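Local coordinates for kinetochore protein Mis16 (Schizosaccharomyces japonicus, PDB 4XYH) that binds histone H4 and the CENP-A-specific chaperone Scm3, consistent with a role as a WD-repeat histone chaperone in CENP-A deposition at centromeres, at residues T205-W210 and H232-V237. Sequence-based numbering, arbitrary orientation.
Sequences TSICVW and HRHTAV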
# COMPACT_ATOMS: atom_id res chain seq x y z
N THR A 205 -7.43 -17.47 2.10
CA THR A 205 -7.03 -17.79 0.71
C THR A 205 -8.12 -17.49 -0.34
O THR A 205 -7.90 -17.71 -1.53
CB THR A 205 -6.59 -19.30 0.52
OG1 THR A 205 -7.74 -20.13 0.29
CG2 THR A 205 -5.78 -19.83 1.71
N SER A 206 -9.27 -16.98 0.08
CA SER A 206 -10.30 -16.62 -0.88
C SER A 206 -10.17 -15.16 -1.33
O SER A 206 -9.43 -14.39 -0.73
CB SER A 206 -11.70 -16.86 -0.30
OG SER A 206 -12.00 -15.90 0.70
N ILE A 207 -10.91 -14.81 -2.38
CA ILE A 207 -11.01 -13.46 -2.88
C ILE A 207 -12.49 -13.13 -2.99
O ILE A 207 -13.23 -13.87 -3.66
CB ILE A 207 -10.35 -13.27 -4.26
CG1 ILE A 207 -8.83 -13.39 -4.19
CG2 ILE A 207 -10.73 -11.93 -4.84
CD1 ILE A 207 -8.17 -13.52 -5.57
N CYS A 208 -12.93 -12.05 -2.36
CA CYS A 208 -14.32 -11.68 -2.51
C CYS A 208 -14.45 -10.43 -3.34
O CYS A 208 -13.64 -9.52 -3.23
CB CYS A 208 -14.98 -11.48 -1.14
SG CYS A 208 -15.06 -12.96 -0.15
N VAL A 209 -15.48 -10.38 -4.18
CA VAL A 209 -15.81 -9.16 -4.91
C VAL A 209 -17.13 -8.65 -4.35
O VAL A 209 -18.08 -9.41 -4.18
CB VAL A 209 -15.90 -9.39 -6.43
CG1 VAL A 209 -16.39 -8.12 -7.13
CG2 VAL A 209 -14.53 -9.83 -6.98
N TRP A 210 -17.16 -7.35 -4.05
CA TRP A 210 -18.26 -6.73 -3.35
C TRP A 210 -18.85 -5.61 -4.19
O TRP A 210 -18.18 -5.02 -5.03
CB TRP A 210 -17.80 -6.18 -1.99
CG TRP A 210 -17.00 -7.13 -1.11
CD1 TRP A 210 -15.64 -7.32 -1.12
CD2 TRP A 210 -17.51 -7.98 -0.07
NE1 TRP A 210 -15.28 -8.23 -0.16
CE2 TRP A 210 -16.40 -8.66 0.50
CE3 TRP A 210 -18.79 -8.25 0.42
CZ2 TRP A 210 -16.54 -9.58 1.53
CZ3 TRP A 210 -18.93 -9.16 1.45
CH2 TRP A 210 -17.81 -9.82 2.00
N HIS A 232 -11.98 -19.07 -5.22
CA HIS A 232 -11.02 -19.89 -4.52
C HIS A 232 -9.94 -20.39 -5.48
O HIS A 232 -10.04 -21.48 -6.04
CB HIS A 232 -11.72 -21.06 -3.84
CG HIS A 232 -12.71 -20.63 -2.81
ND1 HIS A 232 -14.06 -20.49 -3.08
CD2 HIS A 232 -12.55 -20.27 -1.51
CE1 HIS A 232 -14.68 -20.08 -1.99
NE2 HIS A 232 -13.79 -19.93 -1.03
N ARG A 233 -8.90 -19.59 -5.68
CA ARG A 233 -7.90 -19.86 -6.71
C ARG A 233 -6.48 -19.83 -6.15
O ARG A 233 -5.51 -19.96 -6.88
CB ARG A 233 -8.05 -18.85 -7.84
CG ARG A 233 -9.45 -18.87 -8.45
CD ARG A 233 -9.57 -17.98 -9.67
NE ARG A 233 -10.86 -18.16 -10.33
CZ ARG A 233 -11.48 -17.23 -11.04
NH1 ARG A 233 -10.93 -16.03 -11.20
NH2 ARG A 233 -12.65 -17.50 -11.59
N HIS A 234 -6.37 -19.65 -4.84
CA HIS A 234 -5.06 -19.64 -4.22
C HIS A 234 -4.98 -20.74 -3.17
O HIS A 234 -6.00 -21.19 -2.65
CB HIS A 234 -4.75 -18.28 -3.60
CG HIS A 234 -4.37 -17.23 -4.61
ND1 HIS A 234 -3.15 -17.21 -5.24
CD2 HIS A 234 -5.05 -16.16 -5.08
CE1 HIS A 234 -3.09 -16.18 -6.06
NE2 HIS A 234 -4.23 -15.52 -5.98
N THR A 235 -3.77 -21.18 -2.86
CA THR A 235 -3.59 -22.30 -1.94
C THR A 235 -2.94 -21.83 -0.64
O THR A 235 -2.63 -22.63 0.24
CB THR A 235 -2.77 -23.43 -2.59
OG1 THR A 235 -1.49 -22.93 -2.96
CG2 THR A 235 -3.48 -23.94 -3.85
N ALA A 236 -2.76 -20.51 -0.52
CA ALA A 236 -2.27 -19.91 0.71
C ALA A 236 -2.75 -18.45 0.74
O ALA A 236 -3.42 -18.01 -0.20
CB ALA A 236 -0.76 -20.00 0.79
N VAL A 237 -2.44 -17.72 1.81
CA VAL A 237 -2.93 -16.34 1.99
C VAL A 237 -2.80 -15.47 0.73
O VAL A 237 -1.77 -15.49 0.05
CB VAL A 237 -2.19 -15.63 3.15
CG1 VAL A 237 -0.70 -15.79 3.00
CG2 VAL A 237 -2.54 -14.16 3.19
O HOH W 1 -8.52 -20.33 -2.69
O HOH W 2 -8.62 -17.05 -4.20
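In this WD-repeat beta-propeller, the turn entering strand 207-211 of one blade meets the loop that leaves that blade's outermost strand, 229-231, and crosses to strand 238-243 of the next; Thr205 packs against Ala236 of this loop and Ser206 against His232. No direct hydrogen bond spans the gap; two waters do the bridging. Both donate to the carbonyl O of Thr205: water 1 lies 2.9 Å from that atom and also donates to His234 O at 2.7 Å, while water 2 takes the N-H of Arg233, its oxygen 3.0 Å from Arg233 N. A single backbone oxygen is thus tied to two points of the loop. The CG2 methyl of Thr205, anti to its own carbonyl carbon, lies against the backbone of Ala236, 3.5 Å from Ala236 C. Ser206 turns its OG to Asp204, where it is hydrogen-bonded, and offers CB to the imidazole of His232, whose CD2 is 3.7 Å away. The CB of His234 points toward 205-210, and with CG beside its own backbone N (chi1 -76°) CD2 of the ring faces Ile207. The ring is fixed at both nitrogens, ND1 by Asp257 and NE2 by Ser253, the Asp-His-Ser part of the WD-repeat tetrad; His263 stands on strand 259-264 where the tetrad has its tryptophan. Ile207 extends between the blades to Leu251 and Ser253 of strand 250-255, and its CD1 methyl meets the edge of the His234 ring near the ring plane, 4.1 Å from CD2.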